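Local atomic coordinates of putative Lipoprotein (Clostridium perfringens, PDB entry 5J7R), a protein that is of unknown function but probably sits on a membrane lipid anchor and carries a domain of the sporulation and spore germination family. Residues Asp20-Asp24 against Val49-Leu55; Leu59-Leu63 against Gly116-Ile121; Asn96-Ile102 against Val134-Val139; Ile25-Phe31 against Glu43-Val49. All coordinates share one frame. Numbering follows the deposited sequence.

Interaction 1: residues Asp20-Asp24 against Val49-Leu55; sequences DLIGD and VDGDEIL. With MG (magnesium ion), chain E.
A strand-to-helix junction with a side-chain N-cap meets the loop that leads into the first strand of the hairpin. Val49 and Asp50 end a strand and Gly51-Leu55 begin a helix. Residues 20-23 are irregular, Gly23 at positive phi (78/178). Asp24 faces Asp50 as an antiparallel non-hydrogen-bonded pair (CA-CA 4.4 Å), and Ile22 lies beside Gly51 (CA-CA 5.0 Å).

Three backbone amides make the polar bonds across the segments. Gly51 N donates to Gly23 O (3.0 Å). Ile22 N points straight at Asp52 OD1 (3.0 Å), and Leu21 N reaches Asp52 OD2 weakly (3.4 Å); Asp52 is in the m rotamer, and Ser126 also bonds its OD2. Within the junction, Asp50 (chi1 t) caps the helix through Glu53 N to Asp50 OD1 (3.1 Å).

Packing is tight at Gly51, where a CB would collide with Ile22 CB and Gly23 O. One helical turn on, Leu55 CD2 meets Leu21 CD1 (3.4 Å) and Leu55 CB meets Ile22 CD1 (4.1 Å). A second subunit packs on Leu21 and Leu55.

The cap also belongs to a magnesium site. Asp50 OD2 binds MG directly at 2.3 Å, beside the O atoms of waters 1 to 4 at 2.3, 2.5, 2.0 and 1.9 Å. Waters 1, 2 and 3 donate to Asp24 OD1 (2.8 Å), Asp50 OD1 (2.8 Å) and Glu53 OE1 (2.9 Å), respectively.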
# COMPACT_ATOMS: atom_id res chain seq x y z
N ASP A 20 0.59 -11.48 -0.03
CA ASP A 20 -0.04 -10.23 0.36
C ASP A 20 0.35 -9.20 -0.67
O ASP A 20 1.49 -9.13 -1.07
CB ASP A 20 0.38 -9.76 1.77
CG ASP A 20 -0.24 -10.60 2.87
OD1 ASP A 20 -0.83 -11.68 2.56
OD2 ASP A 20 -0.15 -10.18 4.04
N LEU A 21 -0.62 -8.40 -1.09
CA LEU A 21 -0.42 -7.41 -2.12
C LEU A 21 0.60 -6.33 -1.73
O LEU A 21 1.56 -6.10 -2.47
CB LEU A 21 -1.78 -6.82 -2.50
CG LEU A 21 -1.90 -6.17 -3.86
CD1 LEU A 21 -3.34 -5.73 -4.04
CD2 LEU A 21 -0.93 -5.03 -4.08
N ILE A 22 0.38 -5.67 -0.59
CA ILE A 22 1.30 -4.63 -0.09
C ILE A 22 2.06 -5.08 1.17
O ILE A 22 3.22 -4.73 1.34
CB ILE A 22 0.56 -3.31 0.25
CG1 ILE A 22 -0.34 -2.88 -0.92
CG2 ILE A 22 1.57 -2.23 0.62
CD1 ILE A 22 -1.25 -1.70 -0.61
N GLY A 23 1.41 -5.81 2.07
CA GLY A 23 2.04 -6.29 3.31
C GLY A 23 2.16 -5.23 4.39
O GLY A 23 1.76 -4.09 4.18
N ASP A 24 2.69 -5.61 5.55
CA ASP A 24 2.82 -4.69 6.69
C ASP A 24 3.91 -3.65 6.48
O ASP A 24 4.93 -3.95 5.87
CB ASP A 24 3.11 -5.46 7.99
CG ASP A 24 1.98 -6.38 8.42
OD1 ASP A 24 0.86 -6.28 7.87
OD2 ASP A 24 2.21 -7.21 9.33
N VAL A 49 1.19 -0.39 9.84
CA VAL A 49 0.19 -0.19 8.82
C VAL A 49 0.09 -1.47 8.05
O VAL A 49 1.05 -1.89 7.45
CB VAL A 49 0.61 0.90 7.83
CG1 VAL A 49 -0.43 1.08 6.74
CG2 VAL A 49 0.86 2.22 8.55
N ASP A 50 -1.08 -2.08 8.07
CA ASP A 50 -1.34 -3.31 7.34
C ASP A 50 -1.83 -2.89 5.95
O ASP A 50 -2.97 -2.49 5.82
CB ASP A 50 -2.39 -4.11 8.13
CG ASP A 50 -2.82 -5.40 7.49
OD1 ASP A 50 -3.00 -5.49 6.28
OD2 ASP A 50 -3.11 -6.33 8.23
N GLY A 51 -0.96 -2.99 4.93
CA GLY A 51 -1.31 -2.54 3.58
C GLY A 51 -2.57 -3.07 2.94
O GLY A 51 -3.33 -2.30 2.35
N ASP A 52 -2.79 -4.37 3.04
CA ASP A 52 -4.00 -4.98 2.48
C ASP A 52 -5.25 -4.43 3.18
O ASP A 52 -6.28 -4.28 2.52
CB ASP A 52 -3.94 -6.52 2.55
CG ASP A 52 -2.86 -7.10 1.63
OD1 ASP A 52 -2.13 -6.33 0.98
OD2 ASP A 52 -2.76 -8.36 1.55
N GLU A 53 -5.17 -4.12 4.48
CA GLU A 53 -6.33 -3.54 5.18
C GLU A 53 -6.57 -2.13 4.72
O GLU A 53 -7.72 -1.75 4.52
CB GLU A 53 -6.21 -3.58 6.69
CG GLU A 53 -6.25 -4.99 7.25
CD GLU A 53 -6.32 -5.04 8.77
OE1 GLU A 53 -6.68 -6.10 9.33
OE2 GLU A 53 -6.02 -4.01 9.42
N ILE A 54 -5.51 -1.34 4.56
CA ILE A 54 -5.74 0.04 4.09
C ILE A 54 -6.25 0.05 2.65
O ILE A 54 -7.07 0.88 2.33
CB ILE A 54 -4.64 1.11 4.32
CG1 ILE A 54 -3.41 0.92 3.45
CG2 ILE A 54 -4.32 1.17 5.80
CD1 ILE A 54 -2.46 2.10 3.54
N LEU A 55 -5.77 -0.86 1.80
CA LEU A 55 -6.23 -0.95 0.41
C LEU A 55 -7.69 -1.40 0.37
O LEU A 55 -8.52 -0.79 -0.31
CB LEU A 55 -5.37 -1.92 -0.39
CG LEU A 55 -5.73 -2.08 -1.87
CD1 LEU A 55 -5.64 -0.75 -2.62
CD2 LEU A 55 -4.80 -3.10 -2.50
MG MG E . -2.91 -8.65 8.36
O HOH W 1 -1.00 -8.28 7.11
O HOH W 2 -3.83 -8.18 6.06
O HOH W 3 -4.82 -8.25 8.77
O HOH W 4 -2.98 -10.45 7.72

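Interaction 2: residues Leu59-Leu63 against Gly116-Ile121; sequences LIQAL and GIIATI
Ile60 reaches across to lie end-on against Ile121, their CD1 methyls 3.4 Å apart, and its CD1 also meets Ile117 CG2 at 4.1 Å. This is helix-helix packing in an alpha/beta domain: helices 51-65 and 107-121 lie side by side on one three-stranded sheet, where Ile60 and Ile117 both touch Ile95. Over these short segments the axes approach to 10.4 Å, and their directions differ by 143°, so the helices run roughly antiparallel. Leu59 lies by Ile121 (CA-CA 7.2 Å) and Ile60 by Ile117 (7.6 Å). Ile60 and Ile121 are both mm, which brings their CD1 atoms together although their CB bonds point sideways. Leu59 and Leu63, both mt and one turn apart, point toward segment 116-121 and flank Thr120: Leu59 CB lies 4.0 Å from Thr120 CG2 and Leu63 CD2 3.6 Å from Thr120 OG1; Leu63 CD1 also reaches Ile117 CA (4.1 Å). The interface is apolar packing. Tyr30 N of a second subunit bonds the Thr120 hydroxyl, whose OG1 donates to Gly116 O at 2.6 Å.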
# COMPACT_ATOMS: atom_id res chain seq x y z
N LEU A 59 -10.97 0.55 -1.07
CA LEU A 59 -11.89 -0.06 -2.04
C LEU A 59 -13.34 -0.03 -1.57
O LEU A 59 -14.22 0.36 -2.34
CB LEU A 59 -11.48 -1.50 -2.38
CG LEU A 59 -10.15 -1.68 -3.12
CD1 LEU A 59 -9.79 -3.16 -3.25
CD2 LEU A 59 -10.21 -1.02 -4.48
N ILE A 60 -13.60 -0.43 -0.33
CA ILE A 60 -14.97 -0.40 0.19
C ILE A 60 -15.48 1.03 0.22
O ILE A 60 -16.67 1.28 -0.03
CB ILE A 60 -15.11 -1.02 1.60
CG1 ILE A 60 -14.71 -2.50 1.59
CG2 ILE A 60 -16.54 -0.90 2.14
CD1 ILE A 60 -15.53 -3.37 0.66
N GLN A 61 -14.58 1.97 0.51
CA GLN A 61 -14.99 3.38 0.60
C GLN A 61 -15.36 3.82 -0.79
O GLN A 61 -16.28 4.59 -0.97
CB GLN A 61 -13.84 4.32 1.04
CG GLN A 61 -14.30 5.45 1.96
CD GLN A 61 -14.70 5.02 3.36
OE1 GLN A 61 -15.84 5.26 3.76
NE2 GLN A 61 -13.80 4.38 4.10
N ALA A 62 -14.59 3.34 -1.76
CA ALA A 62 -14.83 3.68 -3.16
C ALA A 62 -16.17 3.13 -3.66
O ALA A 62 -16.84 3.79 -4.44
CB ALA A 62 -13.68 3.21 -4.03
N LEU A 63 -16.54 1.94 -3.22
CA LEU A 63 -17.83 1.34 -3.60
C LEU A 63 -18.99 2.15 -3.03
O LEU A 63 -19.98 2.36 -3.70
CB LEU A 63 -17.94 -0.13 -3.13
CG LEU A 63 -17.01 -1.15 -3.77
CD1 LEU A 63 -17.17 -2.50 -3.10
CD2 LEU A 63 -17.26 -1.27 -5.26
N GLY A 116 -20.72 -7.80 -6.10
CA GLY A 116 -19.88 -6.62 -6.35
C GLY A 116 -18.83 -6.39 -5.26
O GLY A 116 -17.69 -6.06 -5.56
N ILE A 117 -19.24 -6.57 -4.01
CA ILE A 117 -18.34 -6.42 -2.88
C ILE A 117 -17.26 -7.52 -2.97
O ILE A 117 -16.07 -7.23 -2.87
CB ILE A 117 -19.10 -6.47 -1.54
CG1 ILE A 117 -20.05 -5.27 -1.46
CG2 ILE A 117 -18.13 -6.41 -0.36
CD1 ILE A 117 -21.00 -5.30 -0.28
N ILE A 118 -17.69 -8.76 -3.18
CA ILE A 118 -16.77 -9.90 -3.29
C ILE A 118 -15.81 -9.75 -4.45
O ILE A 118 -14.60 -9.92 -4.28
CB ILE A 118 -17.53 -11.23 -3.41
CG1 ILE A 118 -18.19 -11.54 -2.07
CG2 ILE A 118 -16.59 -12.38 -3.78
CD1 ILE A 118 -19.04 -12.80 -2.06
N ALA A 119 -16.32 -9.41 -5.62
CA ALA A 119 -15.47 -9.25 -6.79
C ALA A 119 -14.44 -8.15 -6.56
O ALA A 119 -13.30 -8.26 -7.00
CB ALA A 119 -16.30 -8.95 -8.02
N THR A 120 -14.85 -7.09 -5.87
CA THR A 120 -13.96 -5.97 -5.61
C THR A 120 -12.90 -6.33 -4.57
O THR A 120 -11.71 -6.15 -4.81
CB THR A 120 -14.74 -4.74 -5.13
OG1 THR A 120 -15.73 -4.41 -6.11
CG2 THR A 120 -13.81 -3.54 -4.92
N ILE A 121 -13.35 -6.85 -3.43
CA ILE A 121 -12.45 -7.23 -2.34
C ILE A 121 -11.54 -8.42 -2.62
O ILE A 121 -10.37 -8.38 -2.25
CB ILE A 121 -13.23 -7.45 -1.03
CG1 ILE A 121 -13.78 -6.12 -0.53
CG2 ILE A 121 -12.33 -8.02 0.06
CD1 ILE A 121 -12.71 -5.08 -0.19

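Interaction 3: residues Asn96-Ile102 against Val134-Val139; sequences NLSKEAI and VDNQMV
Asp135 N donates to Leu97 O at 2.8 Å, and Asn136 N to Asn96 OD1 at 2.9 Å, so one backbone carbonyl and one side-chain carbonyl hold two successive amides. Asn96 (chi1 t, chi2 22°) leaves the strand sideways, and its amide end closes on the turn, while its ND2 bonds Ser85 OG on the neighbouring strand. Val134 CA also comes within 3.2 Å of Leu97 O in a CA-H...O contact. Leu97 and Val134 form a parallel bridge (CA-CA 4.8 Å), at the ends of strands 92-97 and 129-134, which helix 107-121 links in a beta-alpha-beta crossover. Beyond the bridge, Val134-Gln137 make a type I' turn, with Asp135 (53/47) and Asn136 (63/9) at positive phi and Gln137 N bonded to Val134 O (2.9 Å). After strand 92-97, residues 99-101 form a 3-10 segment, and Ser98 OG donates to Glu100 OE2 (2.8 Å). Val134 CG1 packs against Ser98 O (3.6 Å) and Lys99 CA (3.8 Å). Ile102, mt and on the surface, sets its CD1 3.8 Å from Val134 CG1 and 4.2 Å from Val139 CG1.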
# COMPACT_ATOMS: atom_id res chain seq x y z
N ASN A 96 -17.25 -3.96 8.36
CA ASN A 96 -18.19 -3.45 9.34
C ASN A 96 -18.84 -2.16 8.85
O ASN A 96 -18.19 -1.12 8.81
CB ASN A 96 -17.45 -3.23 10.65
CG ASN A 96 -18.37 -2.83 11.77
OD1 ASN A 96 -19.58 -3.08 11.73
ND2 ASN A 96 -17.80 -2.23 12.80
N LEU A 97 -20.13 -2.24 8.54
CA LEU A 97 -20.89 -1.10 8.02
C LEU A 97 -21.85 -0.54 9.05
O LEU A 97 -22.09 -1.16 10.08
CB LEU A 97 -21.68 -1.53 6.78
CG LEU A 97 -20.86 -2.18 5.65
CD1 LEU A 97 -21.78 -2.71 4.56
CD2 LEU A 97 -19.83 -1.23 5.06
N SER A 98 -22.38 0.64 8.77
CA SER A 98 -23.35 1.29 9.66
C SER A 98 -24.75 0.78 9.33
O SER A 98 -24.95 0.05 8.35
CB SER A 98 -23.30 2.81 9.48
OG SER A 98 -23.63 3.18 8.16
N LYS A 99 -25.73 1.18 10.14
CA LYS A 99 -27.14 0.79 9.97
C LYS A 99 -27.74 1.21 8.60
O LYS A 99 -28.65 0.55 8.10
CB LYS A 99 -27.96 1.40 11.11
CG LYS A 99 -29.46 1.14 11.12
CD LYS A 99 -30.13 1.95 12.22
CE LYS A 99 -31.62 1.66 12.39
NZ LYS A 99 -32.16 2.24 13.66
N GLU A 100 -27.23 2.29 8.01
CA GLU A 100 -27.73 2.79 6.71
C GLU A 100 -27.61 1.76 5.57
O GLU A 100 -28.31 1.86 4.59
CB GLU A 100 -27.03 4.09 6.29
CG GLU A 100 -27.39 5.33 7.11
CD GLU A 100 -26.89 5.31 8.55
OE1 GLU A 100 -27.48 6.04 9.37
OE2 GLU A 100 -25.92 4.58 8.86
N ALA A 101 -26.72 0.78 5.73
CA ALA A 101 -26.53 -0.26 4.71
C ALA A 101 -27.72 -1.21 4.60
O ALA A 101 -27.90 -1.84 3.56
CB ALA A 101 -25.26 -1.05 4.99
N ILE A 102 -28.51 -1.31 5.67
CA ILE A 102 -29.67 -2.19 5.70
C ILE A 102 -30.89 -1.45 5.15
O ILE A 102 -31.38 -0.51 5.78
CB ILE A 102 -29.97 -2.73 7.12
CG1 ILE A 102 -28.76 -3.51 7.65
CG2 ILE A 102 -31.21 -3.62 7.12
CD1 ILE A 102 -28.91 -4.01 9.08
N VAL A 134 -22.84 -5.15 10.81
CA VAL A 134 -23.52 -3.88 10.89
C VAL A 134 -23.43 -3.43 12.33
O VAL A 134 -23.80 -4.18 13.24
CB VAL A 134 -24.98 -3.99 10.43
CG1 VAL A 134 -25.70 -2.66 10.56
CG2 VAL A 134 -25.03 -4.50 8.99
N ASP A 135 -22.90 -2.23 12.55
CA ASP A 135 -22.73 -1.65 13.90
C ASP A 135 -21.97 -2.60 14.82
O ASP A 135 -22.38 -2.86 15.95
CB ASP A 135 -24.09 -1.29 14.51
CG ASP A 135 -23.96 -0.51 15.82
OD1 ASP A 135 -22.85 -0.08 16.19
OD2 ASP A 135 -24.98 -0.33 16.50
N ASN A 136 -20.86 -3.13 14.30
CA ASN A 136 -19.97 -4.06 15.01
C ASN A 136 -20.64 -5.39 15.38
O ASN A 136 -20.05 -6.19 16.11
CB ASN A 136 -19.39 -3.41 16.28
CG ASN A 136 -18.09 -4.04 16.71
OD1 ASN A 136 -17.55 -4.92 16.03
ND2 ASN A 136 -17.56 -3.59 17.84
N GLN A 137 -21.85 -5.64 14.88
CA GLN A 137 -22.58 -6.89 15.21
C GLN A 137 -22.99 -7.69 14.00
O GLN A 137 -23.01 -7.20 12.88
CB GLN A 137 -23.84 -6.56 16.04
CG GLN A 137 -23.58 -5.80 17.33
CD GLN A 137 -24.86 -5.31 18.02
OE1 GLN A 137 -25.98 -5.60 17.60
NE2 GLN A 137 -24.68 -4.56 19.10
N MSE A 138 -23.35 -8.95 14.25
CA MSE A 138 -23.79 -9.86 13.21
C MSE A 138 -25.17 -9.51 12.75
O MSE A 138 -25.97 -9.02 13.53
CB MSE A 138 -23.88 -11.26 13.86
CG MSE A 138 -24.22 -12.37 12.86
SE MSE A 138 -26.06 -12.88 13.30
CE MSE A 138 -25.56 -14.54 14.19
N VAL A 139 -25.44 -9.77 11.47
CA VAL A 139 -26.77 -9.52 10.87
C VAL A 139 -27.19 -10.65 9.93
O VAL A 139 -26.36 -11.28 9.28
CB VAL A 139 -26.85 -8.17 10.12
CG1 VAL A 139 -26.84 -7.03 11.11
CG2 VAL A 139 -25.72 -8.04 9.11

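Interaction 4: residues Ile25-Phe31 against Glu43-Val49; sequences IDLSLYF and EQQEILV
Over the part of the pair from Ile25 to Leu29, the apolar side chains of one face interleave. The CG2 methyl of Ile47 settles between two leucines of the facing strand, 3.7 Å from Leu29 CG and 4.1 Å from Leu27 CB. Next along, Leu27 CD1 rests on Val49 CG2 (4.1 Å), and Val49 CB faces Ile25 CB (4.3 Å). Ile25, Leu27 and Leu29 are all mt, while Ile47 and Val49 have chi1 t. Farther out, the Phe31 ring lies beside the Gln45 side chain. The opposite face, with Asp26, Ser28, Tyr30, Gln44 and Glu46, is more polar, although Leu48 CD1 tucks against Asp26 CA (3.7 Å). Tyr30, chi1 m, leans its ring across the pair so that Gln44 NE2 donates to Tyr30 OH at 2.7 Å.

These strands are the arms of an antiparallel beta hairpin, strongly twisted: the segment axes approach to 4.3 Å, with directions 143° apart. Hydrogen-bonded pairs are Ile25-Val49, Leu27-Ile47, Leu29-Gln45 and Phe31-Glu43. They alternate with the non-hydrogen-bonded pairs Asp26-Leu48, Ser28-Glu46 and Tyr30-Gln44. Bonds run both ways in each hydrogen-bonded pair. The shortest is Ile25 N to Val49 O, 2.7 Å; Phe31 N to Glu43 O measures 3.1 Å.

The hairpin extends onto other subunits. Thr120 and Gln123 of a second subunit bond Tyr30 N and Ser28 O, and Ile25 and Asp26 pair in parallel with a strand of a third, continuing the sheet.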
# COMPACT_ATOMS: atom_id res chain seq x y z
N ILE A 25 3.69 -2.43 6.98
CA ILE A 25 4.69 -1.36 6.92
C ILE A 25 4.82 -0.82 8.34
O ILE A 25 3.88 -0.27 8.90
CB ILE A 25 4.34 -0.21 5.95
CG1 ILE A 25 3.89 -0.77 4.59
CG2 ILE A 25 5.51 0.77 5.85
CD1 ILE A 25 3.46 0.27 3.59
N ASP A 26 5.99 -0.99 8.93
CA ASP A 26 6.23 -0.60 10.29
C ASP A 26 6.75 0.84 10.27
O ASP A 26 7.83 1.09 9.78
CB ASP A 26 7.24 -1.58 10.91
CG ASP A 26 7.37 -1.44 12.40
OD1 ASP A 26 6.66 -0.59 12.98
OD2 ASP A 26 8.19 -2.18 12.99
N LEU A 27 5.95 1.78 10.79
CA LEU A 27 6.30 3.19 10.79
C LEU A 27 6.03 3.86 12.12
O LEU A 27 5.58 3.23 13.08
CB LEU A 27 5.37 3.93 9.81
CG LEU A 27 5.36 3.50 8.36
CD1 LEU A 27 4.27 4.21 7.56
CD2 LEU A 27 6.72 3.74 7.73
N SER A 28 6.26 5.16 12.14
CA SER A 28 6.00 5.98 13.32
C SER A 28 5.10 7.19 13.09
O SER A 28 5.03 7.76 12.00
CB SER A 28 7.33 6.41 14.03
OG SER A 28 8.45 6.20 13.18
N LEU A 29 4.37 7.50 14.15
CA LEU A 29 3.51 8.66 14.21
C LEU A 29 4.20 9.57 15.20
O LEU A 29 4.56 9.12 16.30
CB LEU A 29 2.12 8.33 14.72
CG LEU A 29 1.27 7.44 13.83
CD1 LEU A 29 -0.02 7.14 14.57
CD2 LEU A 29 0.99 8.10 12.48
N TYR A 30 4.41 10.82 14.82
CA TYR A 30 5.07 11.79 15.68
C TYR A 30 4.07 12.71 16.32
O TYR A 30 3.42 13.49 15.63
CB TYR A 30 6.09 12.60 14.89
CG TYR A 30 7.25 11.78 14.42
CD1 TYR A 30 7.19 11.10 13.23
CD2 TYR A 30 8.43 11.70 15.18
CE1 TYR A 30 8.26 10.34 12.79
CE2 TYR A 30 9.51 10.95 14.73
CZ TYR A 30 9.42 10.28 13.54
OH TYR A 30 10.46 9.52 13.07
N PHE A 31 3.95 12.60 17.64
CA PHE A 31 3.04 13.43 18.42
C PHE A 31 3.83 14.42 19.27
O PHE A 31 5.06 14.43 19.24
CB PHE A 31 2.12 12.58 19.28
CG PHE A 31 1.14 11.79 18.48
CD1 PHE A 31 0.00 12.39 17.96
CD2 PHE A 31 1.33 10.43 18.26
CE1 PHE A 31 -0.91 11.67 17.22
CE2 PHE A 31 0.42 9.70 17.53
CZ PHE A 31 -0.70 10.31 17.01
N GLU A 43 7.80 13.11 19.77
CA GLU A 43 8.19 11.73 20.11
C GLU A 43 7.38 10.74 19.24
O GLU A 43 6.24 10.99 18.89
CB GLU A 43 8.05 11.48 21.62
CG GLU A 43 9.30 11.82 22.41
CD GLU A 43 9.07 11.78 23.91
OE1 GLU A 43 9.64 12.63 24.63
OE2 GLU A 43 8.28 10.93 24.34
N GLN A 44 8.02 9.64 18.87
CA GLN A 44 7.39 8.66 18.05
C GLN A 44 6.48 7.72 18.81
O GLN A 44 6.72 7.42 19.97
CB GLN A 44 8.45 7.74 17.43
CG GLN A 44 9.48 8.40 16.53
CD GLN A 44 10.57 7.44 16.09
OE1 GLN A 44 10.85 6.46 16.77
NE2 GLN A 44 11.23 7.74 14.97
N GLN A 45 5.47 7.24 18.10
CA GLN A 45 4.54 6.23 18.58
C GLN A 45 4.43 5.29 17.38
O GLN A 45 4.02 5.71 16.30
CB GLN A 45 3.17 6.79 18.93
CG GLN A 45 2.18 5.71 19.32
CD GLN A 45 0.75 6.21 19.67
OE1 GLN A 45 -0.18 5.73 19.07
NE2 GLN A 45 0.57 7.19 20.59
N GLU A 46 4.79 4.04 17.55
CA GLU A 46 4.74 3.10 16.43
C GLU A 46 3.34 2.78 15.85
O GLU A 46 2.36 2.68 16.58
CB GLU A 46 5.44 1.77 16.86
CG GLU A 46 5.34 0.62 15.85
CD GLU A 46 5.84 -0.75 16.35
OE1 GLU A 46 5.78 -1.03 17.56
OE2 GLU A 46 6.26 -1.59 15.51
N ILE A 47 3.28 2.59 14.54
CA ILE A 47 2.05 2.19 13.85
C ILE A 47 2.40 1.12 12.82
O ILE A 47 3.28 1.32 12.00
CB ILE A 47 1.29 3.43 13.27
CG1 ILE A 47 -0.07 3.03 12.66
CG2 ILE A 47 2.12 4.21 12.26
CD1 ILE A 47 -1.02 4.20 12.50
N LEU A 48 1.80 -0.06 12.92
CA LEU A 48 2.05 -1.10 11.97
C LEU A 48 0.89 -0.97 10.99
O LEU A 48 -0.24 -1.36 11.28
CB LEU A 48 2.12 -2.45 12.65
CG LEU A 48 2.56 -3.51 11.64
CD1 LEU A 48 4.03 -3.37 11.25
CD2 LEU A 48 2.34 -4.86 12.25
N VAL A 49 1.19 -0.39 9.84
CA VAL A 49 0.19 -0.19 8.82
C VAL A 49 0.09 -1.47 8.05
O VAL A 49 1.05 -1.89 7.45
CB VAL A 49 0.61 0.90 7.83
CG1 VAL A 49 -0.43 1.08 6.74
CG2 VAL A 49 0.86 2.22 8.55

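Overall arrangement
Interactions 1 and 4 belong to the projecting hairpin and share Val49: the regular backbone pairing of interaction 4 gives way in interaction 1 to helix capping, one carboxylate taking loop amides and another binding magnesium. Helix 51-65 then leads from interaction 1 to interaction 2, the centres of the two contacts about 15 Å apart; the chemistry of interaction 2 is almost wholly aliphatic. Interactions 1 and 2 are buried, whereas 3 and 4 are partly exposed. Interaction 3 lies on the other side of the chain's centre from interaction 1 and touches no other subunit, while the remaining three meet the second subunit. Within one chain interactions 2 and 4 stay about 13 Å apart at their nearest atoms, but the second copy brings their elements together.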